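Local coordinates for AGR_L_2016p (Agrobacterium tumefaciens, PDB 2GVH), which probably hydrolyses the thioester bond of acyl-CoA, releasing coenzyme A and the free fatty acid, with two hotdog-type thioesterase units in one chain, at residues 60-70 and 245-253; 113-121 and 194-202. All coordinates share one frame; numbering follows the deposited sequence.

Contact 1: 60-70 and 245-253; sequences FIAATRFGRTP and ENLLTGERH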
loop_
_atom_site.group_PDB
_atom_site.type_symbol
_atom_site.label_atom_id
_atom_site.label_comp_id
_atom_site.label_asym_id
_atom_site.label_seq_id
_atom_site.Cartn_x
_atom_site.Cartn_y
_atom_site.Cartn_z
ATOM N N PHE B 60 -0.943 -19.730 1.373
ATOM C CA PHE B 60 -2.121 -19.478 2.164
ATOM C C PHE B 60 -3.415 -19.724 1.375
ATOM O O PHE B 60 -4.259 -20.582 1.775
ATOM C CB PHE B 60 -2.070 -18.064 2.743
ATOM C CG PHE B 60 -3.352 -17.617 3.365
ATOM C CD1 PHE B 60 -3.680 -17.988 4.655
ATOM C CD2 PHE B 60 -4.238 -16.825 2.660
ATOM C CE1 PHE B 60 -4.870 -17.578 5.239
ATOM C CE2 PHE B 60 -5.440 -16.413 3.238
ATOM C CZ PHE B 60 -5.746 -16.780 4.529
ATOM N N ILE B 61 -3.544 -19.018 0.250
ATOM C CA ILE B 61 -4.692 -19.183 -0.647
ATOM C C ILE B 61 -4.884 -20.670 -1.011
ATOM O O ILE B 61 -6.002 -21.191 -0.937
ATOM C CB ILE B 61 -4.519 -18.358 -1.913
ATOM C CG1 ILE B 61 -4.425 -16.848 -1.584
ATOM C CG2 ILE B 61 -5.643 -18.628 -2.894
ATOM C CD1 ILE B 61 -4.059 -15.974 -2.798
ATOM N N ALA B 62 -3.808 -21.337 -1.414
ATOM C CA ALA B 62 -3.919 -22.737 -1.815
ATOM C C ALA B 62 -4.535 -23.585 -0.715
ATOM O O ALA B 62 -5.551 -24.246 -0.935
ATOM C CB ALA B 62 -2.576 -23.300 -2.212
ATOM N N ALA B 63 -3.917 -23.532 0.457
ATOM C CA ALA B 63 -4.397 -24.147 1.672
ATOM C C ALA B 63 -5.860 -23.879 1.937
ATOM O O ALA B 63 -6.616 -24.807 2.192
ATOM C CB ALA B 63 -3.572 -23.668 2.833
ATOM N N THR B 64 -6.259 -22.608 1.889
ATOM C CA THR B 64 -7.613 -22.231 2.263
ATOM C C THR B 64 -8.621 -22.802 1.273
ATOM O O THR B 64 -9.710 -23.212 1.643
ATOM C CB THR B 64 -7.771 -20.730 2.388
ATOM O OG1 THR B 64 -6.659 -20.175 3.123
ATOM C CG2 THR B 64 -9.074 -20.428 3.121
ATOM N N ARG B 65 -8.234 -22.855 0.012
ATOM C CA ARG B 65 -9.083 -23.406 -1.025
ATOM C C ARG B 65 -9.238 -24.881 -0.809
ATOM O O ARG B 65 -10.242 -25.464 -1.182
ATOM C CB ARG B 65 -8.451 -23.225 -2.395
ATOM C CG ARG B 65 -8.760 -21.927 -3.091
ATOM C CD ARG B 65 -8.183 -21.971 -4.498
ATOM N NE ARG B 65 -9.008 -21.221 -5.433
ATOM C CZ ARG B 65 -8.600 -20.756 -6.617
ATOM N NH1 ARG B 65 -7.362 -20.955 -7.051
ATOM N NH2 ARG B 65 -9.449 -20.070 -7.368
ATOM N N PHE B 66 -8.205 -25.490 -0.251
ATOM C CA PHE B 66 -8.210 -26.908 -0.084
ATOM C C PHE B 66 -9.102 -27.295 1.084
ATOM O O PHE B 66 -9.997 -28.143 0.940
ATOM C CB PHE B 66 -6.800 -27.450 0.142
ATOM C CG PHE B 66 -6.766 -28.970 0.296
ATOM C CD1 PHE B 66 -6.881 -29.791 -0.818
ATOM C CD2 PHE B 66 -6.660 -29.561 1.555
ATOM C CE1 PHE B 66 -6.862 -31.190 -0.688
ATOM C CE2 PHE B 66 -6.649 -30.978 1.709
ATOM C CZ PHE B 66 -6.749 -31.789 0.595
ATOM N N GLY B 67 -8.857 -26.664 2.238
ATOM C CA GLY B 67 -9.526 -27.089 3.477
ATOM C C GLY B 67 -10.715 -26.242 3.850
ATOM O O GLY B 67 -11.418 -26.577 4.771
ATOM N N ARG B 68 -10.898 -25.114 3.154
ATOM C CA ARG B 68 -12.039 -24.233 3.374
ATOM C C ARG B 68 -12.200 -23.943 4.869
ATOM O O ARG B 68 -13.239 -24.255 5.473
ATOM C CB ARG B 68 -13.321 -24.867 2.779
ATOM C CG ARG B 68 -13.307 -25.102 1.238
ATOM C CD ARG B 68 -13.183 -23.791 0.476
ATOM N NE ARG B 68 -12.987 -23.943 -0.971
ATOM C CZ ARG B 68 -12.668 -22.925 -1.786
ATOM N NH1 ARG B 68 -12.508 -21.710 -1.294
ATOM N NH2 ARG B 68 -12.505 -23.103 -3.092
ATOM N N THR B 69 -11.146 -23.387 5.465
ATOM C CA THR B 69 -11.099 -23.107 6.905
ATOM C C THR B 69 -9.950 -22.141 7.123
ATOM O O THR B 69 -9.117 -22.030 6.255
ATOM C CB THR B 69 -10.893 -24.413 7.724
ATOM O OG1 THR B 69 -11.105 -24.158 9.117
ATOM C CG2 THR B 69 -9.498 -24.999 7.508
ATOM N N PRO B 70 -9.905 -21.409 8.257
ATOM C CA PRO B 70 -8.739 -20.518 8.405
ATOM C C PRO B 70 -7.427 -21.300 8.574
ATOM O O PRO B 70 -7.425 -22.382 9.163
ATOM C CB PRO B 70 -9.054 -19.711 9.672
ATOM C CG PRO B 70 -10.528 -19.917 9.913
ATOM C CD PRO B 70 -10.832 -21.287 9.396
ATOM N N GLU B 245 -14.303 -15.611 -5.527
ATOM C CA GLU B 245 -14.455 -16.855 -4.841
ATOM C C GLU B 245 -14.373 -16.565 -3.362
ATOM O O GLU B 245 -13.468 -15.849 -2.904
ATOM C CB GLU B 245 -13.362 -17.816 -5.264
ATOM C CG GLU B 245 -13.429 -19.186 -4.588
ATOM C CD GLU B 245 -12.343 -20.088 -5.086
ATOM O OE1 GLU B 245 -12.171 -20.182 -6.319
ATOM O OE2 GLU B 245 -11.657 -20.695 -4.250
ATOM N N ASN B 246 -15.338 -17.103 -2.621
ATOM C CA ASN B 246 -15.322 -16.991 -1.181
ATOM C C ASN B 246 -14.352 -18.012 -0.645
ATOM O O ASN B 246 -14.506 -19.208 -0.905
ATOM C CB ASN B 246 -16.705 -17.241 -0.597
ATOM C CG ASN B 246 -16.780 -16.877 0.868
ATOM O OD1 ASN B 246 -16.283 -17.606 1.731
ATOM N ND2 ASN B 246 -17.396 -15.730 1.156
ATOM N N LEU B 247 -13.359 -17.544 0.104
ATOM C CA LEU B 247 -12.301 -18.419 0.566
ATOM C C LEU B 247 -12.795 -19.586 1.427
ATOM O O LEU B 247 -12.383 -20.717 1.231
ATOM C CB LEU B 247 -11.207 -17.619 1.262
ATOM C CG LEU B 247 -10.102 -17.089 0.324
ATOM C CD1 LEU B 247 -8.918 -16.599 1.143
ATOM C CD2 LEU B 247 -9.633 -18.137 -0.707
ATOM N N LEU B 248 -13.703 -19.317 2.351
ATOM C CA LEU B 248 -14.099 -20.317 3.318
ATOM C C LEU B 248 -15.195 -21.232 2.791
ATOM O O LEU B 248 -15.211 -22.409 3.102
ATOM C CB LEU B 248 -14.512 -19.656 4.635
ATOM C CG LEU B 248 -13.425 -18.820 5.327
ATOM C CD1 LEU B 248 -13.985 -17.962 6.480
ATOM C CD2 LEU B 248 -12.281 -19.700 5.799
ATOM N N THR B 249 -16.100 -20.688 1.982
ATOM C CA THR B 249 -17.238 -21.468 1.474
ATOM C C THR B 249 -16.930 -22.069 0.105
ATOM O O THR B 249 -17.399 -23.163 -0.206
ATOM C CB THR B 249 -18.554 -20.625 1.371
ATOM O OG1 THR B 249 -18.503 -19.764 0.215
ATOM C CG2 THR B 249 -18.776 -19.770 2.635
ATOM N N GLY B 250 -16.165 -21.339 -0.713
ATOM C CA GLY B 250 -15.840 -21.781 -2.076
ATOM C C GLY B 250 -16.758 -21.249 -3.171
ATOM O O GLY B 250 -16.641 -21.621 -4.345
ATOM N N GLU B 251 -17.683 -20.379 -2.790
ATOM C CA GLU B 251 -18.696 -19.907 -3.709
ATOM C C GLU B 251 -18.058 -18.998 -4.775
ATOM O O GLU B 251 -17.431 -17.984 -4.459
ATOM C CB GLU B 251 -19.781 -19.161 -2.935
ATOM C CG GLU B 251 -21.140 -19.116 -3.661
ATOM C CD GLU B 251 -22.180 -18.241 -2.959
ATOM O OE1 GLU B 251 -21.827 -17.558 -1.963
ATOM O OE2 GLU B 251 -23.354 -18.258 -3.424
ATOM N N ARG B 252 -18.203 -19.395 -6.041
ATOM C CA ARG B 252 -17.700 -18.606 -7.160
ATOM C C ARG B 252 -18.825 -17.954 -7.930
ATOM O O ARG B 252 -19.929 -18.501 -8.014
ATOM C CB ARG B 252 -16.960 -19.483 -8.154
ATOM C CG ARG B 252 -16.154 -20.593 -7.577
ATOM C CD ARG B 252 -15.340 -21.235 -8.684
ATOM N NE ARG B 252 -14.031 -20.609 -8.796
ATOM C CZ ARG B 252 -13.533 -20.038 -9.886
ATOM N NH1 ARG B 252 -14.216 -20.005 -11.018
ATOM N NH2 ARG B 252 -12.325 -19.508 -9.838
ATOM N N HIS B 253 -18.528 -16.793 -8.505
ATOM C CA HIS B 253 -19.424 -16.103 -9.419
ATOM C C HIS B 253 -18.582 -15.332 -10.397
ATOM O O HIS B 253 -17.571 -14.702 -10.022
ATOM C CB HIS B 253 -20.292 -15.083 -8.704
ATOM C CG HIS B 253 -21.251 -15.675 -7.730
ATOM N ND1 HIS B 253 -21.186 -15.417 -6.376
ATOM C CD2 HIS B 253 -22.302 -16.515 -7.909
ATOM C CE1 HIS B 253 -22.156 -16.073 -5.764
ATOM N NE2 HIS B 253 -22.846 -16.745 -6.672
#
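The C-terminal end of helix 49-67, in one hotdog unit, meets the hairpin turn between strands 235-246 and 252-264 of the other, and a salt-bridge network around the buried carboxylate of Glu245 joins them. Arg65 grips this group side-on: its NE donates to Glu245 OE2 at 2.9 Å, nearly straight at 167°, while its NH2 reaches Glu245 OE1. The guanidinium and carboxylate planes are 32° apart. Arg68 comes end-on, and both its terminal nitrogens converge on Glu245 OE2, with NH2 the closer at 2.8 Å. Three N-H groups therefore share that oxygen, which probably keeps Glu245 ionised. Arg252 NE holds Glu245 OE1 from the face opposite to Arg65 NH2.

Arg68, just past the helix end with positive phi, turns its chain at chi2 (-62°), which brings its guanidinium against the hairpin turn. There NH1 also bonds Leu247 O at 2.7 Å, from above the carbonyl plane. The flat group is sandwiched between Arg65 CA on one face and Gly250 CA on the other, the latter 3.4 Å from Arg68 CZ.

Apolar contacts flank the charges. Leu247 CD1 lies 4.1 Å from Phe60 CE2, and Leu248 CD2 rests against the backbone of Thr69, 3.6 Å from its C atom.

Glu223 on strand 220-231 gives Arg65 and Arg252 a second carboxylate, so the two arginines are bridged by two acids. Ile221 of the same strand packs on Leu247, and Phe178 of the second subunit meets the Phe60 ring edge-to-face.

Contact 2: 113-121 and 194-202; sequences AETIIGRQQ and ASRYCGKLV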
loop_
_atom_site.group_PDB
_atom_site.type_symbol
_atom_site.label_atom_id
_atom_site.label_comp_id
_atom_site.label_asym_id
_atom_site.label_seq_id
_atom_site.Cartn_x
_atom_site.Cartn_y
_atom_site.Cartn_z
ATOM N N ALA B 113 10.705 -16.242 -12.300
ATOM C CA ALA B 113 10.756 -14.948 -12.911
ATOM C C ALA B 113 11.137 -15.112 -14.360
ATOM O O ALA B 113 12.107 -15.801 -14.662
ATOM C CB ALA B 113 11.762 -14.082 -12.181
ATOM N N GLU B 114 10.374 -14.492 -15.259
ATOM C CA GLU B 114 10.691 -14.482 -16.683
ATOM C C GLU B 114 10.871 -13.048 -17.151
ATOM O O GLU B 114 10.055 -12.209 -16.795
ATOM C CB GLU B 114 9.567 -15.146 -17.463
ATOM C CG GLU B 114 9.584 -16.641 -17.380
ATOM C CD GLU B 114 8.386 -17.318 -18.045
ATOM O OE1 GLU B 114 7.858 -16.805 -19.067
ATOM O OE2 GLU B 114 7.979 -18.390 -17.534
ATOM N N THR B 115 11.902 -12.752 -17.947
ATOM C CA THR B 115 12.083 -11.390 -18.421
ATOM C C THR B 115 10.845 -10.983 -19.185
ATOM O O THR B 115 10.211 -11.816 -19.829
ATOM C CB THR B 115 13.300 -11.178 -19.363
ATOM O OG1 THR B 115 13.240 -12.095 -20.446
ATOM C CG2 THR B 115 14.590 -11.337 -18.646
ATOM N N ILE B 116 10.510 -9.702 -19.107
ATOM C CA ILE B 116 9.424 -9.147 -19.866
ATOM C C ILE B 116 9.847 -9.150 -21.317
ATOM O O ILE B 116 9.079 -9.567 -22.171
ATOM C CB ILE B 116 9.075 -7.711 -19.390
ATOM C CG1 ILE B 116 8.478 -7.766 -17.991
ATOM C CG2 ILE B 116 8.125 -7.027 -20.365
ATOM C CD1 ILE B 116 8.463 -6.484 -17.283
ATOM N N ILE B 117 11.070 -8.665 -21.582
ATOM C CA ILE B 117 11.625 -8.665 -22.923
ATOM C C ILE B 117 12.349 -9.987 -23.120
ATOM O O ILE B 117 13.346 -10.246 -22.454
ATOM C CB ILE B 117 12.610 -7.471 -23.177
ATOM C CG1 ILE B 117 11.912 -6.126 -22.988
ATOM C CG2 ILE B 117 13.212 -7.563 -24.582
ATOM C CD1 ILE B 117 12.845 -5.053 -22.516
ATOM N N GLY B 118 11.841 -10.826 -24.022
ATOM C CA GLY B 118 12.465 -12.104 -24.324
ATOM C C GLY B 118 11.900 -13.333 -23.627
ATOM O O GLY B 118 12.074 -14.441 -24.111
ATOM N N ARG B 119 11.239 -13.163 -22.480
ATOM C CA ARG B 119 10.665 -14.330 -21.730
ATOM C C ARG B 119 11.703 -15.405 -21.353
ATOM O O ARG B 119 11.501 -16.611 -21.560
ATOM C CB ARG B 119 9.496 -14.975 -22.502
ATOM C CG ARG B 119 8.182 -14.938 -21.785
ATOM C CD ARG B 119 7.179 -15.925 -22.404
ATOM N NE ARG B 119 6.515 -16.705 -21.365
ATOM C CZ ARG B 119 5.402 -17.404 -21.541
ATOM N NH1 ARG B 119 4.805 -17.444 -22.739
ATOM N NH2 ARG B 119 4.883 -18.079 -20.509
ATOM N N GLN B 120 12.831 -14.972 -20.811
ATOM C CA GLN B 120 13.847 -15.909 -20.385
ATOM C C GLN B 120 13.658 -16.155 -18.907
ATOM O O GLN B 120 13.499 -15.200 -18.130
ATOM C CB GLN B 120 15.224 -15.331 -20.590
ATOM C CG GLN B 120 15.455 -14.648 -21.927
ATOM C CD GLN B 120 16.683 -13.761 -21.874
ATOM O OE1 GLN B 120 17.098 -13.344 -20.786
ATOM N NE2 GLN B 120 17.236 -13.422 -23.030
ATOM N N GLN B 121 13.691 -17.422 -18.501
ATOM C CA GLN B 121 13.565 -17.745 -17.100
ATOM C C GLN B 121 14.861 -17.415 -16.352
ATOM O O GLN B 121 15.921 -17.944 -16.675
ATOM C CB GLN B 121 13.246 -19.194 -16.908
ATOM C CG GLN B 121 12.342 -19.813 -17.915
ATOM C CD GLN B 121 12.262 -21.294 -17.630
ATOM O OE1 GLN B 121 13.082 -22.085 -18.129
ATOM N NE2 GLN B 121 11.335 -21.676 -16.749
ATOM N N ALA B 194 -0.900 -10.379 -22.870
ATOM C CA ALA B 194 -0.275 -9.636 -24.000
ATOM C C ALA B 194 1.229 -9.779 -24.057
ATOM O O ALA B 194 1.791 -10.154 -25.080
ATOM C CB ALA B 194 -0.616 -8.110 -23.949
ATOM N N SER B 195 1.873 -9.490 -22.939
ATOM C CA SER B 195 3.336 -9.382 -22.905
ATOM C C SER B 195 3.966 -10.721 -23.111
ATOM O O SER B 195 4.930 -10.858 -23.844
ATOM C CB SER B 195 3.801 -8.789 -21.585
ATOM O OG SER B 195 5.199 -8.855 -21.518
ATOM N N ARG B 196 3.405 -11.718 -22.457
ATOM C CA ARG B 196 3.803 -13.117 -22.709
ATOM C C ARG B 196 3.695 -13.468 -24.171
ATOM O O ARG B 196 4.596 -14.068 -24.714
ATOM C CB ARG B 196 3.004 -14.104 -21.844
ATOM C CG ARG B 196 3.533 -14.171 -20.412
ATOM C CD ARG B 196 2.749 -15.136 -19.571
ATOM N NE ARG B 196 3.315 -15.355 -18.239
ATOM C CZ ARG B 196 2.730 -16.107 -17.309
ATOM N NH1 ARG B 196 1.564 -16.699 -17.556
ATOM N NH2 ARG B 196 3.302 -16.287 -16.128
ATOM N N TYR B 197 2.620 -13.041 -24.824
ATOM C CA TYR B 197 2.404 -13.364 -26.240
ATOM C C TYR B 197 3.466 -12.755 -27.137
ATOM O O TYR B 197 4.014 -13.422 -27.979
ATOM C CB TYR B 197 1.031 -12.876 -26.693
ATOM C CG TYR B 197 0.671 -13.323 -28.074
ATOM C CD1 TYR B 197 0.077 -14.565 -28.285
ATOM C CD2 TYR B 197 0.948 -12.527 -29.182
ATOM C CE1 TYR B 197 -0.246 -14.999 -29.565
ATOM C CE2 TYR B 197 0.629 -12.961 -30.474
ATOM C CZ TYR B 197 0.029 -14.199 -30.648
ATOM O OH TYR B 197 -0.300 -14.655 -31.904
ATOM N N CYS B 198 3.758 -11.477 -26.971
ATOM C CA CYS B 198 4.654 -10.838 -27.913
ATOM C C CYS B 198 6.139 -10.880 -27.491
ATOM O O CYS B 198 7.009 -10.599 -28.293
ATOM C CB CYS B 198 4.181 -9.414 -28.161
ATOM S SG CYS B 198 4.371 -8.257 -26.755
ATOM N N GLY B 199 6.417 -11.209 -26.228
ATOM C CA GLY B 199 7.784 -11.221 -25.720
ATOM C C GLY B 199 8.350 -9.841 -25.434
ATOM O O GLY B 199 9.533 -9.695 -25.196
ATOM N N LYS B 200 7.493 -8.829 -25.403
ATOM C CA LYS B 200 7.945 -7.455 -25.250
ATOM C C LYS B 200 7.153 -6.770 -24.157
ATOM O O LYS B 200 6.115 -7.279 -23.716
ATOM C CB LYS B 200 7.769 -6.684 -26.572
ATOM C CG LYS B 200 8.593 -7.178 -27.744
ATOM C CD LYS B 200 8.208 -6.443 -29.046
ATOM C CE LYS B 200 9.412 -6.234 -29.961
ATOM N NZ LYS B 200 9.887 -7.507 -30.544
ATOM N N LEU B 201 7.629 -5.596 -23.746
ATOM C CA LEU B 201 6.842 -4.707 -22.907
ATOM C C LEU B 201 5.586 -4.282 -23.649
ATOM O O LEU B 201 5.647 -4.023 -24.843
ATOM C CB LEU B 201 7.668 -3.491 -22.564
ATOM C CG LEU B 201 7.132 -2.424 -21.619
ATOM C CD1 LEU B 201 6.625 -3.036 -20.311
ATOM C CD2 LEU B 201 8.279 -1.460 -21.352
ATOM N N VAL B 202 4.447 -4.215 -22.966
ATOM C CA VAL B 202 3.232 -3.722 -23.609
ATOM C C VAL B 202 2.575 -2.601 -22.810
ATOM O O VAL B 202 2.808 -2.468 -21.611
ATOM C CB VAL B 202 2.205 -4.843 -23.825
ATOM C CG1 VAL B 202 2.806 -5.967 -24.635
ATOM C CG2 VAL B 202 1.738 -5.367 -22.508
#
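Gly118, in the turn following strand 104-115, donates its N-H to Gly199 O just beyond the end of helix 179-198, a 2.8 Å bond with an angle of 166° at the hydrogen. The backbones run closest beside this bond, where the CA atoms of Ile117 and Lys200 are 4.5 Å apart. Gly199 leaves the helix with positive phi, and its carbonyl also receives a CA-H...O contact from Ile117 CA at 3.3 Å. Two donors of unequal strength thus meet one oxygen.

Ile116 supplies the apolar part. With CG2 anti to the backbone N, this methyl reaches Ser195 OG at 3.6 Å and lies beside CA and CB of Leu201. Ser195 OG itself donates to Lys200 O, tying the last helical turn to the chain that leaves it.

Farther along, Arg119 lays its guanidinium over the extended chain of Arg196. Arg196 CG sits over the centre of the group, 3.9 Å from Arg119 CZ, and Arg119 NH2 is 3.8 Å from Arg196 CD. The two guanidinium planes are almost parallel, 7° apart, but Arg119 overlies mainly the methylenes and NE of its partner. At the edge of Arg119, NE forms a nearly straight salt bridge to Glu114 OE1 at 2.7 Å.

Each arginine has its own acid, since Arg196 NH2 pairs with Glu92 on strand 89-100. These carboxylates would offset the like charges and make the close approach tolerable. The contact therefore joins the two hotdog units through one direct backbone bond, a small apolar patch and an arginine laid flat over the chain of another.

Contacts 1 and 2 join the same two hotdog units at opposite sides of the chain's centre; their own centres are 31 Å apart and their nearest atoms about 14 Å. The units exchange roles between them: in contact 1 the helix end comes from the first unit and the strand turn from the second, whereas in contact 2 the turn after strand 104-115 belongs to the first and the helix end to the second. This reciprocal pairing is consistent with the pseudo-twofold relation of a double hotdog. The chemistry differs: contact 1 is dominated by charge, contact 2 is mixed. The second subunit approaches contact 1, but no other protein chain of the assembly touches contact 2.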